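Local atomic coordinates of botulinum neurotoxin type C1 (PDB entry 3N7K), a protein that probably delivers the neurotoxin to nerve cells as its receptor-binding domain, recognising gangliosides such as GD1b through a dedicated binding loop. Residues 249-254 with 417-422; 122-127 with 165-170; 315-320 with 337-342; 92-97 with 179-184. All coordinates share one frame; numbering follows the deposited sequence.

Interaction 1: 249-254 with 417-422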
loop_
_atom_site.group_PDB
_atom_site.type_symbol
_atom_site.label_atom_id
_atom_site.label_comp_id
_atom_site.label_asym_id
_atom_site.label_seq_id
_atom_site.Cartn_x
_atom_site.Cartn_y
_atom_site.Cartn_z
ATOM N N MET A 249 -14.528 0.868 4.907
ATOM C CA MET A 249 -14.048 -0.361 5.535
ATOM C C MET A 249 -14.392 -1.599 4.707
ATOM O O MET A 249 -15.561 -1.870 4.441
ATOM C CB MET A 249 -14.659 -0.477 6.932
ATOM C CG MET A 249 -14.267 -1.723 7.695
ATOM S SD MET A 249 -14.839 -1.670 9.407
ATOM C CE MET A 249 -13.622 -2.725 10.233
ATOM N N VAL A 250 -13.373 -2.352 4.304
ATOM C CA VAL A 250 -13.593 -3.550 3.497
ATOM C C VAL A 250 -12.935 -4.783 4.103
ATOM O O VAL A 250 -12.113 -4.676 5.008
ATOM C CB VAL A 250 -13.045 -3.362 2.068
ATOM C CG1 VAL A 250 -13.556 -2.060 1.489
ATOM C CG2 VAL A 250 -11.530 -3.386 2.083
ATOM N N ASN A 251 -13.309 -5.960 3.620
ATOM C CA ASN A 251 -12.705 -7.178 4.139
ATOM C C ASN A 251 -11.933 -7.825 3.014
ATOM O O ASN A 251 -12.518 -8.245 2.022
ATOM C CB ASN A 251 -13.766 -8.155 4.667
ATOM C CG ASN A 251 -13.150 -9.430 5.251
ATOM O OD1 ASN A 251 -12.821 -10.361 4.524
ATOM N ND2 ASN A 251 -12.978 -9.460 6.565
ATOM N N ILE A 252 -10.618 -7.898 3.169
ATOM C CA ILE A 252 -9.764 -8.503 2.157
ATOM C C ILE A 252 -10.394 -9.695 1.415
ATOM O O ILE A 252 -10.246 -9.802 0.195
ATOM C CB ILE A 252 -8.393 -8.888 2.783
ATOM C CG1 ILE A 252 -7.381 -7.766 2.517
ATOM C CG2 ILE A 252 -7.868 -10.188 2.193
ATOM C CD1 ILE A 252 -7.849 -6.380 2.911
ATOM N N ASP A 253 -11.098 -10.571 2.142
ATOM C CA ASP A 253 -11.754 -11.734 1.536
ATOM C C ASP A 253 -12.860 -11.374 0.553
ATOM O O ASP A 253 -13.169 -12.149 -0.353
ATOM C CB ASP A 253 -12.347 -12.642 2.608
ATOM C CG ASP A 253 -11.364 -13.685 3.092
ATOM O OD1 ASP A 253 -10.441 -14.020 2.322
ATOM O OD2 ASP A 253 -11.517 -14.189 4.226
ATOM N N TYR A 254 -13.454 -10.202 0.740
ATOM C CA TYR A 254 -14.526 -9.723 -0.121
ATOM C C TYR A 254 -14.324 -8.260 -0.504
ATOM O O TYR A 254 -14.938 -7.378 0.091
ATOM C CB TYR A 254 -15.868 -9.837 0.596
ATOM C CG TYR A 254 -16.251 -11.237 0.987
ATOM C CD1 TYR A 254 -15.687 -11.852 2.107
ATOM C CD2 TYR A 254 -17.172 -11.962 0.219
ATOM C CE1 TYR A 254 -16.031 -13.161 2.447
ATOM C CE2 TYR A 254 -17.524 -13.263 0.545
ATOM C CZ TYR A 254 -16.953 -13.858 1.658
ATOM O OH TYR A 254 -17.309 -15.147 1.983
ATOM N N THR A 417 -10.265 -12.033 8.619
ATOM C CA THR A 417 -10.188 -11.163 9.785
ATOM C C THR A 417 -9.371 -9.929 9.407
ATOM O O THR A 417 -9.154 -9.033 10.231
ATOM C CB THR A 417 -9.498 -11.883 10.971
ATOM O OG1 THR A 417 -8.123 -12.124 10.658
ATOM C CG2 THR A 417 -10.160 -13.225 11.239
ATOM N N HIS A 418 -8.924 -9.898 8.153
ATOM C CA HIS A 418 -8.127 -8.794 7.617
ATOM C C HIS A 418 -9.044 -7.708 7.070
ATOM O O HIS A 418 -9.741 -7.914 6.078
ATOM C CB HIS A 418 -7.202 -9.314 6.507
ATOM C CG HIS A 418 -6.132 -10.243 6.998
ATOM N ND1 HIS A 418 -6.197 -10.880 8.223
ATOM C CD2 HIS A 418 -4.972 -10.647 6.429
ATOM C CE1 HIS A 418 -5.124 -11.633 8.385
ATOM N NE2 HIS A 418 -4.366 -11.509 7.311
ATOM N N TRP A 419 -9.038 -6.557 7.739
ATOM C CA TRP A 419 -9.865 -5.418 7.365
ATOM C C TRP A 419 -9.044 -4.291 6.790
ATOM O O TRP A 419 -7.973 -3.965 7.315
ATOM C CB TRP A 419 -10.624 -4.888 8.577
ATOM C CG TRP A 419 -11.517 -5.895 9.164
ATOM C CD1 TRP A 419 -11.256 -6.709 10.228
ATOM C CD2 TRP A 419 -12.803 -6.272 8.670
ATOM N NE1 TRP A 419 -12.304 -7.578 10.424
ATOM C CE2 TRP A 419 -13.267 -7.329 9.480
ATOM C CE3 TRP A 419 -13.610 -5.818 7.619
ATOM C CZ2 TRP A 419 -14.502 -7.940 9.269
ATOM C CZ3 TRP A 419 -14.836 -6.423 7.411
ATOM C CH2 TRP A 419 -15.270 -7.473 8.231
ATOM N N GLY A 420 -9.561 -3.695 5.717
ATOM C CA GLY A 420 -8.896 -2.578 5.067
ATOM C C GLY A 420 -9.727 -1.302 5.119
ATOM O O GLY A 420 -10.959 -1.353 5.221
ATOM N N PHE A 421 -9.058 -0.153 5.046
ATOM C CA PHE A 421 -9.740 1.135 5.095
ATOM C C PHE A 421 -9.391 2.035 3.923
ATOM O O PHE A 421 -8.337 2.674 3.898
ATOM C CB PHE A 421 -9.409 1.855 6.398
ATOM C CG PHE A 421 -9.949 1.169 7.617
ATOM C CD1 PHE A 421 -9.112 0.440 8.446
ATOM C CD2 PHE A 421 -11.307 1.241 7.924
ATOM C CE1 PHE A 421 -9.612 -0.208 9.565
ATOM C CE2 PHE A 421 -11.823 0.598 9.039
ATOM C CZ PHE A 421 -10.979 -0.129 9.864
ATOM N N VAL A 422 -10.293 2.078 2.946
ATOM C CA VAL A 422 -10.116 2.901 1.757
ATOM C C VAL A 422 -10.612 4.299 2.075
ATOM O O VAL A 422 -11.807 4.508 2.276
ATOM C CB VAL A 422 -10.937 2.359 0.580
ATOM C CG1 VAL A 422 -10.611 3.138 -0.670
ATOM C CG2 VAL A 422 -10.664 0.870 0.385
#

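Interaction 2: 122-127 with 165-170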
loop_
_atom_site.group_PDB
_atom_site.type_symbol
_atom_site.label_atom_id
_atom_site.label_comp_id
_atom_site.label_asym_id
_atom_site.label_seq_id
_atom_site.Cartn_x
_atom_site.Cartn_y
_atom_site.Cartn_z
ATOM N N SER A 122 19.963 -4.164 -27.959
ATOM C CA SER A 122 20.022 -5.177 -26.911
ATOM C C SER A 122 19.736 -4.648 -25.513
ATOM O O SER A 122 20.306 -3.640 -25.082
ATOM C CB SER A 122 21.387 -5.854 -26.909
ATOM O OG SER A 122 21.455 -6.835 -25.892
ATOM N N GLU A 123 18.855 -5.354 -24.808
ATOM C CA GLU A 123 18.469 -5.002 -23.449
ATOM C C GLU A 123 18.286 -6.276 -22.643
ATOM O O GLU A 123 18.539 -7.365 -23.139
ATOM C CB GLU A 123 17.152 -4.235 -23.457
ATOM C CG GLU A 123 16.074 -4.913 -24.274
ATOM C CD GLU A 123 14.672 -4.631 -23.752
ATOM O OE1 GLU A 123 14.302 -5.198 -22.697
ATOM O OE2 GLU A 123 13.943 -3.840 -24.392
ATOM N N GLN A 124 17.858 -6.121 -21.395
ATOM C CA GLN A 124 17.589 -7.245 -20.493
ATOM C C GLN A 124 16.732 -6.680 -19.362
ATOM O O GLN A 124 17.219 -5.961 -18.494
ATOM C CB GLN A 124 18.895 -7.860 -19.954
ATOM C CG GLN A 124 18.685 -8.955 -18.892
ATOM C CD GLN A 124 19.665 -10.143 -19.010
ATOM O OE1 GLN A 124 20.885 -9.973 -19.098
ATOM N NE2 GLN A 124 19.116 -11.352 -18.994
ATOM N N SER A 125 15.440 -6.988 -19.402
ATOM C CA SER A 125 14.513 -6.480 -18.402
ATOM C C SER A 125 14.002 -7.548 -17.460
ATOM O O SER A 125 14.094 -8.737 -17.731
ATOM C CB SER A 125 13.309 -5.798 -19.071
ATOM O OG SER A 125 13.704 -4.656 -19.810
ATOM N N ILE A 126 13.459 -7.095 -16.342
ATOM C CA ILE A 126 12.912 -7.978 -15.332
ATOM C C ILE A 126 11.719 -7.164 -14.838
ATOM O O ILE A 126 11.747 -5.935 -14.915
ATOM C CB ILE A 126 13.977 -8.243 -14.207
ATOM C CG1 ILE A 126 13.577 -9.466 -13.390
ATOM C CG2 ILE A 126 14.152 -7.011 -13.303
ATOM C CD1 ILE A 126 14.648 -9.925 -12.431
ATOM N N ASN A 127 10.661 -7.809 -14.368
ATOM C CA ASN A 127 9.531 -7.020 -13.917
ATOM C C ASN A 127 8.724 -7.596 -12.780
ATOM O O ASN A 127 8.959 -8.706 -12.303
ATOM C CB ASN A 127 8.577 -6.727 -15.083
ATOM C CG ASN A 127 7.895 -7.992 -15.627
ATOM O OD1 ASN A 127 8.307 -8.530 -16.654
ATOM N ND2 ASN A 127 6.856 -8.472 -14.931
ATOM N N ASP A 165 11.064 -11.740 -9.157
ATOM C CA ASP A 165 11.613 -12.267 -10.379
ATOM C C ASP A 165 13.122 -12.375 -10.200
ATOM O O ASP A 165 13.724 -11.607 -9.449
ATOM C CB ASP A 165 11.265 -11.297 -11.509
ATOM C CG ASP A 165 11.309 -11.945 -12.866
ATOM O OD1 ASP A 165 11.383 -13.187 -12.923
ATOM O OD2 ASP A 165 11.258 -11.216 -13.877
ATOM N N THR A 166 13.729 -13.338 -10.880
ATOM C CA THR A 166 15.170 -13.553 -10.816
ATOM C C THR A 166 15.599 -13.948 -12.221
ATOM O O THR A 166 14.782 -14.462 -13.001
ATOM C CB THR A 166 15.525 -14.699 -9.845
ATOM O OG1 THR A 166 16.935 -14.964 -9.902
ATOM C CG2 THR A 166 14.758 -15.963 -10.206
ATOM N N ILE A 167 16.867 -13.708 -12.551
ATOM C CA ILE A 167 17.372 -14.054 -13.877
ATOM C C ILE A 167 18.887 -13.914 -14.007
ATOM O O ILE A 167 19.517 -13.118 -13.303
ATOM C CB ILE A 167 16.711 -13.192 -14.970
ATOM C CG1 ILE A 167 17.156 -13.668 -16.355
ATOM C CG2 ILE A 167 17.117 -11.743 -14.796
ATOM C CD1 ILE A 167 17.036 -15.165 -16.561
ATOM N N LYS A 168 19.462 -14.696 -14.918
ATOM C CA LYS A 168 20.896 -14.662 -15.149
ATOM C C LYS A 168 21.269 -13.550 -16.117
ATOM O O LYS A 168 20.698 -13.425 -17.201
ATOM C CB LYS A 168 21.376 -16.017 -15.680
ATOM C CG LYS A 168 22.827 -16.055 -16.125
ATOM C CD LYS A 168 23.788 -15.594 -15.042
ATOM C CE LYS A 168 25.195 -15.482 -15.602
ATOM N NZ LYS A 168 26.122 -14.750 -14.701
ATOM N N VAL A 169 22.221 -12.726 -15.701
ATOM C CA VAL A 169 22.693 -11.624 -16.526
ATOM C C VAL A 169 23.549 -12.203 -17.650
ATOM O O VAL A 169 24.427 -13.035 -17.410
ATOM C CB VAL A 169 23.542 -10.629 -15.698
ATOM C CG1 VAL A 169 24.193 -9.633 -16.601
ATOM C CG2 VAL A 169 22.677 -9.909 -14.694
ATOM N N LYS A 170 23.275 -11.769 -18.875
ATOM C CA LYS A 170 24.020 -12.225 -20.042
ATOM C C LYS A 170 25.223 -11.303 -20.277
ATOM O O LYS A 170 25.314 -10.233 -19.671
ATOM C CB LYS A 170 23.110 -12.202 -21.269
ATOM C CG LYS A 170 22.617 -10.810 -21.632
ATOM C CD LYS A 170 21.616 -10.856 -22.781
ATOM C CE LYS A 170 21.022 -9.479 -23.051
ATOM N NZ LYS A 170 19.836 -9.523 -23.972
#

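Interaction 3: 315-320 with 337-342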
loop_
_atom_site.group_PDB
_atom_site.type_symbol
_atom_site.label_atom_id
_atom_site.label_comp_id
_atom_site.label_asym_id
_atom_site.label_seq_id
_atom_site.Cartn_x
_atom_site.Cartn_y
_atom_site.Cartn_z
ATOM N N ASN A 315 -23.046 3.836 16.322
ATOM C CA ASN A 315 -21.842 3.188 16.799
ATOM C C ASN A 315 -21.919 1.754 16.307
ATOM O O ASN A 315 -22.989 1.159 16.301
ATOM C CB ASN A 315 -21.808 3.198 18.334
ATOM C CG ASN A 315 -21.365 4.534 18.908
ATOM O OD1 ASN A 315 -21.646 4.858 20.071
ATOM N ND2 ASN A 315 -20.652 5.311 18.103
ATOM N N LEU A 316 -20.817 1.194 15.843
ATOM C CA LEU A 316 -20.890 -0.206 15.463
ATOM C C LEU A 316 -20.871 -0.865 16.842
ATOM O O LEU A 316 -20.419 -0.256 17.818
ATOM C CB LEU A 316 -19.668 -0.625 14.650
ATOM C CG LEU A 316 -19.381 0.241 13.427
ATOM C CD1 LEU A 316 -18.298 -0.410 12.601
ATOM C CD2 LEU A 316 -20.636 0.408 12.595
ATOM N N PHE A 317 -21.374 -2.082 16.958
ATOM C CA PHE A 317 -21.363 -2.707 18.267
ATOM C C PHE A 317 -21.596 -4.185 18.108
ATOM O O PHE A 317 -22.191 -4.633 17.118
ATOM C CB PHE A 317 -22.438 -2.073 19.168
ATOM C CG PHE A 317 -23.814 -2.709 19.053
ATOM C CD1 PHE A 317 -24.171 -3.793 19.865
ATOM C CD2 PHE A 317 -24.750 -2.229 18.129
ATOM C CE1 PHE A 317 -25.435 -4.390 19.764
ATOM C CE2 PHE A 317 -26.022 -2.820 18.017
ATOM C CZ PHE A 317 -26.361 -3.905 18.841
ATOM N N MET A 318 -21.120 -4.940 19.088
ATOM C CA MET A 318 -21.263 -6.379 19.061
ATOM C C MET A 318 -22.604 -6.785 19.644
ATOM O O MET A 318 -22.913 -6.491 20.802
ATOM C CB MET A 318 -20.142 -7.034 19.854
ATOM C CG MET A 318 -19.922 -8.466 19.469
ATOM S SD MET A 318 -18.894 -9.285 20.707
ATOM C CE MET A 318 -20.164 -10.088 21.702
ATOM N N LYS A 319 -23.396 -7.466 18.828
ATOM C CA LYS A 319 -24.716 -7.930 19.231
ATOM C C LYS A 319 -24.626 -8.947 20.362
ATOM O O LYS A 319 -23.538 -9.262 20.857
ATOM C CB LYS A 319 -25.415 -8.557 18.026
ATOM C CG LYS A 319 -25.536 -7.606 16.834
ATOM C CD LYS A 319 -26.691 -6.633 17.006
ATOM C CE LYS A 319 -27.948 -7.165 16.356
ATOM N NZ LYS A 319 -27.799 -7.209 14.867
ATOM N N ASN A 320 -25.780 -9.456 20.777
ATOM C CA ASN A 320 -25.832 -10.448 21.837
ATOM C C ASN A 320 -26.738 -11.587 21.376
ATOM O O ASN A 320 -26.720 -12.690 21.929
ATOM C CB ASN A 320 -26.371 -9.819 23.118
ATOM C CG ASN A 320 -26.070 -10.657 24.347
ATOM O OD1 ASN A 320 -26.456 -10.305 25.462
ATOM N ND2 ASN A 320 -25.370 -11.773 24.148
ATOM N N GLY A 337 -23.563 -4.755 14.605
ATOM C CA GLY A 337 -24.621 -3.902 14.110
ATOM C C GLY A 337 -24.451 -2.472 14.564
ATOM O O GLY A 337 -23.433 -2.117 15.165
ATOM N N LEU A 338 -25.466 -1.659 14.291
ATOM C CA LEU A 338 -25.454 -0.247 14.639
ATOM C C LEU A 338 -26.379 0.080 15.795
ATOM O O LEU A 338 -27.555 -0.269 15.771
ATOM C CB LEU A 338 -25.888 0.581 13.437
ATOM C CG LEU A 338 -25.091 0.437 12.146
ATOM C CD1 LEU A 338 -25.998 0.693 10.936
ATOM C CD2 LEU A 338 -23.922 1.401 12.185
ATOM N N ARG A 339 -25.841 0.759 16.802
ATOM C CA ARG A 339 -26.611 1.191 17.958
ATOM C C ARG A 339 -26.647 2.718 17.863
ATOM O O ARG A 339 -26.053 3.300 16.960
ATOM C CB ARG A 339 -25.909 0.800 19.246
ATOM C CG ARG A 339 -24.755 1.721 19.590
ATOM C CD ARG A 339 -24.277 1.421 20.979
ATOM N NE ARG A 339 -25.398 1.385 21.911
ATOM C CZ ARG A 339 -25.362 0.782 23.093
ATOM N NH1 ARG A 339 -24.256 0.165 23.480
ATOM N NH2 ARG A 339 -26.428 0.791 23.880
ATOM N N GLU A 340 -27.335 3.379 18.783
ATOM C CA GLU A 340 -27.378 4.834 18.741
ATOM C C GLU A 340 -26.356 5.354 19.729
ATOM O O GLU A 340 -26.195 4.793 20.818
ATOM C CB GLU A 340 -28.783 5.342 19.070
ATOM C CG GLU A 340 -29.742 5.125 17.906
ATOM C CD GLU A 340 -31.175 5.522 18.203
ATOM O OE1 GLU A 340 -31.917 4.707 18.805
ATOM O OE2 GLU A 340 -31.555 6.656 17.830
ATOM N N GLN A 341 -25.638 6.398 19.331
ATOM C CA GLN A 341 -24.623 6.968 20.195
ATOM C C GLN A 341 -25.242 7.265 21.553
ATOM O O GLN A 341 -26.270 7.925 21.650
ATOM C CB GLN A 341 -24.052 8.230 19.561
ATOM C CG GLN A 341 -23.546 7.995 18.163
ATOM C CD GLN A 341 -22.421 8.933 17.795
ATOM O OE1 GLN A 341 -22.601 10.151 17.744
ATOM N NE2 GLN A 341 -21.247 8.371 17.539
ATOM N N THR A 342 -24.616 6.761 22.607
ATOM C CA THR A 342 -25.138 6.954 23.949
ATOM C C THR A 342 -24.399 8.044 24.676
ATOM O O THR A 342 -24.734 8.372 25.818
ATOM C CB THR A 342 -25.008 5.683 24.793
ATOM O OG1 THR A 342 -23.620 5.428 25.051
ATOM C CG2 THR A 342 -25.627 4.494 24.063
#

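Interaction 4: 92-97 with 179-184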
loop_
_atom_site.group_PDB
_atom_site.type_symbol
_atom_site.label_atom_id
_atom_site.label_comp_id
_atom_site.label_asym_id
_atom_site.label_seq_id
_atom_site.Cartn_x
_atom_site.Cartn_y
_atom_site.Cartn_z
ATOM N N THR A 92 8.113 5.790 -18.875
ATOM C CA THR A 92 9.429 5.639 -18.278
ATOM C C THR A 92 9.289 6.475 -16.997
ATOM O O THR A 92 8.816 7.619 -17.054
ATOM C CB THR A 92 10.549 6.239 -19.157
ATOM O OG1 THR A 92 10.599 5.562 -20.415
ATOM C CG2 THR A 92 11.897 6.074 -18.470
ATOM N N ILE A 93 9.640 5.918 -15.838
ATOM C CA ILE A 93 9.506 6.709 -14.619
ATOM C C ILE A 93 10.845 7.124 -14.016
ATOM O O ILE A 93 10.998 8.270 -13.578
ATOM C CB ILE A 93 8.615 6.009 -13.571
ATOM C CG1 ILE A 93 9.085 4.576 -13.318
ATOM C CG2 ILE A 93 7.178 6.046 -14.044
ATOM C CD1 ILE A 93 8.360 3.909 -12.158
ATOM N N ILE A 94 11.804 6.204 -13.971
ATOM C CA ILE A 94 13.140 6.549 -13.496
ATOM C C ILE A 94 14.039 6.168 -14.668
ATOM O O ILE A 94 14.010 5.023 -15.121
ATOM C CB ILE A 94 13.574 5.763 -12.207
ATOM C CG1 ILE A 94 12.879 6.324 -10.960
ATOM C CG2 ILE A 94 15.071 5.922 -11.984
ATOM C CD1 ILE A 94 11.464 5.844 -10.760
ATOM N N ASP A 95 14.822 7.120 -15.174
ATOM C CA ASP A 95 15.684 6.823 -16.314
ATOM C C ASP A 95 17.161 7.190 -16.168
ATOM O O ASP A 95 17.503 8.334 -15.851
ATOM C CB ASP A 95 15.125 7.504 -17.564
ATOM C CG ASP A 95 15.810 7.038 -18.833
ATOM O OD1 ASP A 95 15.521 5.900 -19.272
ATOM O OD2 ASP A 95 16.644 7.805 -19.377
ATOM N N SER A 96 18.035 6.219 -16.414
ATOM C CA SER A 96 19.470 6.460 -16.343
ATOM C C SER A 96 20.185 5.891 -17.585
ATOM O O SER A 96 21.088 5.052 -17.488
ATOM C CB SER A 96 20.047 5.855 -15.069
ATOM O OG SER A 96 21.389 6.259 -14.878
ATOM N N VAL A 97 19.752 6.354 -18.753
ATOM C CA VAL A 97 20.323 5.954 -20.035
ATOM C C VAL A 97 20.781 7.228 -20.763
ATOM O O VAL A 97 19.958 8.004 -21.245
ATOM C CB VAL A 97 19.280 5.210 -20.887
ATOM C CG1 VAL A 97 19.795 5.011 -22.292
ATOM C CG2 VAL A 97 18.965 3.879 -20.255
ATOM N N LYS A 179 25.736 8.510 -15.251
ATOM C CA LYS A 179 25.791 9.122 -13.928
ATOM C C LYS A 179 24.514 9.934 -13.681
ATOM O O LYS A 179 24.260 10.409 -12.571
ATOM C CB LYS A 179 27.015 10.038 -13.823
ATOM C CG LYS A 179 26.952 11.270 -14.707
ATOM C CD LYS A 179 28.136 12.173 -14.440
ATOM C CE LYS A 179 28.053 13.461 -15.252
ATOM N NZ LYS A 179 29.167 14.412 -14.927
ATOM N N THR A 180 23.714 10.095 -14.728
ATOM C CA THR A 180 22.478 10.838 -14.611
ATOM C C THR A 180 21.259 9.929 -14.470
ATOM O O THR A 180 21.073 8.969 -15.227
ATOM C CB THR A 180 22.286 11.775 -15.819
ATOM O OG1 THR A 180 23.238 12.845 -15.740
ATOM C CG2 THR A 180 20.877 12.344 -15.844
ATOM N N ILE A 181 20.448 10.240 -13.466
ATOM C CA ILE A 181 19.218 9.518 -13.189
ATOM C C ILE A 181 18.159 10.615 -13.257
ATOM O O ILE A 181 18.230 11.584 -12.492
ATOM C CB ILE A 181 19.217 8.934 -11.768
ATOM C CG1 ILE A 181 20.497 8.134 -11.528
ATOM C CG2 ILE A 181 17.979 8.075 -11.562
ATOM C CD1 ILE A 181 20.627 7.611 -10.120
ATOM N N THR A 182 17.195 10.480 -14.169
ATOM C CA THR A 182 16.147 11.490 -14.317
ATOM C C THR A 182 14.766 10.979 -13.931
ATOM O O THR A 182 14.208 10.106 -14.594
ATOM C CB THR A 182 16.055 12.027 -15.779
ATOM O OG1 THR A 182 17.321 12.552 -16.196
ATOM C CG2 THR A 182 15.030 13.136 -15.869
ATOM N N PHE A 183 14.223 11.529 -12.851
ATOM C CA PHE A 183 12.889 11.161 -12.394
ATOM C C PHE A 183 11.900 12.037 -13.152
ATOM O O PHE A 183 12.020 13.256 -13.148
ATOM C CB PHE A 183 12.736 11.426 -10.894
ATOM C CG PHE A 183 13.596 10.550 -10.030
ATOM C CD1 PHE A 183 13.023 9.570 -9.221
ATOM C CD2 PHE A 183 14.979 10.690 -10.033
ATOM C CE1 PHE A 183 13.810 8.744 -8.431
ATOM C CE2 PHE A 183 15.778 9.870 -9.251
ATOM C CZ PHE A 183 15.190 8.893 -8.447
ATOM N N GLU A 184 10.926 11.411 -13.799
ATOM C CA GLU A 184 9.916 12.132 -14.558
ATOM C C GLU A 184 9.024 11.134 -15.299
ATOM O O GLU A 184 9.517 10.192 -15.910
ATOM C CB GLU A 184 10.591 13.082 -15.554
ATOM C CG GLU A 184 9.639 13.765 -16.523
ATOM C CD GLU A 184 10.377 14.549 -17.603
ATOM O OE1 GLU A 184 11.288 13.954 -18.234
ATOM O OE2 GLU A 184 10.042 15.750 -17.824
HETATM O O HOH W 1 18.658 10.395 -17.236
#

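Interaction 1: 249-254 with 417-422
Met249 packs beside Trp419 and Phe421 on one face of the sheet, and these three side chains form the apolar centre. With CG anti to its own backbone N (chi1 179°) and the chain extended beyond, the methionine runs alongside Phe421, bringing Met249 CG to 3.6 Å from Phe421 CE2. Met249 SD lies 4.9 Å from the centroid of the Phe421 ring, an oblique Met-aromatic contact. At the end of the chain, Met249 CE sits over the rim of one face of the indole, 4.0 Å from Trp419 CG. Asn251 takes the opposite face: its ND2 is 3.5 Å from Trp419 CH2, and the amide stands at 79° to the ring, so the Met249 methyl and the Asn251 amide lie on opposite faces of the indole. That amide is itself fixed at both ends. Its ND2 bonds to Ser416 O, while Asn251 OD1 accepts from Asp253 N at 2.9 Å, an Asx turn where the chain leaves the strand. On the other face of the sheet Val250 CG2 packs against the backbone of Gly420, and Val250 and Gly420 form a hydrogen-bonded pair, with Val250 N 2.8 Å from Gly420 O and the return bond equally short. Ile252 N extends the pairing to His418 O, 3.0 Å away. An early strand of the C-terminal domain, 246-251, is thus joined antiparallel to its last, 419-423, a closure in keeping with the beta-trefoil fold of this domain.

Interaction 2: 122-127 with 165-170
Gln124 overlaps the aliphatic part of Lys170, the two side chains running antiparallel alongside one another. A chi1 of 174° swings Gln124 CG away from its own N and across to the other strand, and Gln124 OE1 lies 3.2 Å from Lys170 CG. The same oxygen also accepts a backbone bond: Lys170 N donates to Gln124 OE1 over 3.0 Å, almost straight at 172° and in the carbonyl plane on a lone pair. On the other side of the amide, Gln124 NE2 makes a weak bond to Lys168 O, so both polar ends meet backbone, which should help to set the rotation of the amide. Lys170 answers with its extended chain, running back until NZ donates to Glu123 O at 2.7 Å, nearly along the C=O axis. These are the outer strands of two different sheets in the lectin-like, concanavalin-type beta sandwich: 122-129 pairs with 111-117, and 162-168 pairs with 154-159. The axes of the two short strand segments come no closer than 7.1 Å, at 160°, and between these segments no backbone-to-backbone hydrogen bond forms; side chains do the bridging. Further along, Ile126 CD1 meets Ile167 CG2 at 3.9 Å, an apolar patch beside the amide. Ile126 also lies along Asp165, with Ile126 CG1 3.5 Å from Asp165 CB. Past it, Asp165 OD2 receives a weak, long bond from Asn127 N, 3.5 Å away.

Interaction 3: 315-320 with 337-342
Arg339 can be followed atom by atom across Phe317 and Asn315. Its CB sets down beside the phenyl ring, 3.4 Å from Phe317 CD2. At CG the chain moves on to Asn315, two residues back on the same face of the sheet, and Arg339 CG touches Asn315 CB at 3.5 Å. CD keeps a looser hold on the same atom, with Arg339 CD 4.0 Å from Asn315 CB. The chain then bends at chi3 (-50°), which brings the guanidinium above the Phe317 ring: Arg339 CZ is 5.8 Å from the ring centroid and 18° off the normal, a long cation-pi approach that is at most weakly attractive. The methyl Thr342 CG2 lies over the rim of one face of the guanidinium. Phe317 itself turns its edge to the opposite backbone, with Leu338 C in the ring plane, 3.7 Å from Phe317 CE2. All this sits on two antiparallel strands of the C-terminal beta-trefoil domain, where 313-318 also pairs with 302-308, and 333-340 also pairs with 396-404. Asn315 and Arg339 form a hydrogen-bonded pair, Arg339 N donating to Asn315 O at 2.9 Å while Asn315 N bonds back to Arg339 O. Two residues on, Gly337 N reaches Phe317 O, and the return bond from Phe317 N to Gly337 O is weak because it is strongly bent. On the reverse face Leu316 and Leu338 project together from the sheet, and their CD2 methyls, Leu316 CD2 and Leu338 CD2, meet at 3.5 Å; Met307 packs against both.

Interaction 4: 92-97 with 179-184
Ile93 and Ile94 meet Glu184 and Phe183 where the chain turns a corner between strands 91-93 and 95-97: both isoleucines face Ile105 on their other neighbour, a classic beta bulge within one sheet of the lectin-like sandwich. Strand 180-187 follows the turn with its hydrogen bonds. Glu184 N donates to Ile93 O, 3.1 Å away, before the corner, and Asp95 N donates to Thr182 O, also at 3.1 Å, after it. Asp95 O is gripped twice. Thr182 N reaches Asp95 O at 2.7 Å, nearly straight (169°), and a water donates to Asp95 O at 2.7 Å. That water also bonds Thr182 OG1, so it ties the carbonyl to the threonine hydroxyl on the face that carries the Asp95 and Thr182 side chains. Asp95 OD1 is met by Ser104 OG, and OD2 accepts a weak bond from Val97 N. In Ser96 a chi1 of -171° turns the hydroxyl against the other strand, where Ser96 OG donates to Thr180 O at 2.8 Å from well above the carbonyl plane. The carboxylate of Glu184 points away from this contact, to a salt bridge with Arg53 and a hydrogen bond from Asn186. The other face is apolar: Ile94 touches both Ile181 and Phe183, one with each branch, and the Phe183 ring makes an edge-to-face contact with Phe208. Ile94 CG2 lies 3.6 Å from Ile181 CG2, and Ile94 CG1 rests 3.6 Å from Phe183 CE1.

The four contacts fall into two pairs, one in each half of the receptor-binding fragment. Interactions 2 and 4 belong to the lectin-like half, their centres about 18 Å apart; interaction 2 is nested inside the chain loop that interaction 4 closes, and strand 162-168 is followed by strand 180-187. Interactions 1 and 3 share the trefoil sheet, with centres about 20 Å apart and nearest atoms about 5 Å apart, and interaction 3 falls inside the chain loop closed by interaction 1. Across the halves, interaction 1 lies closest to the other pair, centre to centre about 36 Å from both, whereas interaction 3 is about 55 Å from interaction 2. None of the four includes a bound ganglioside.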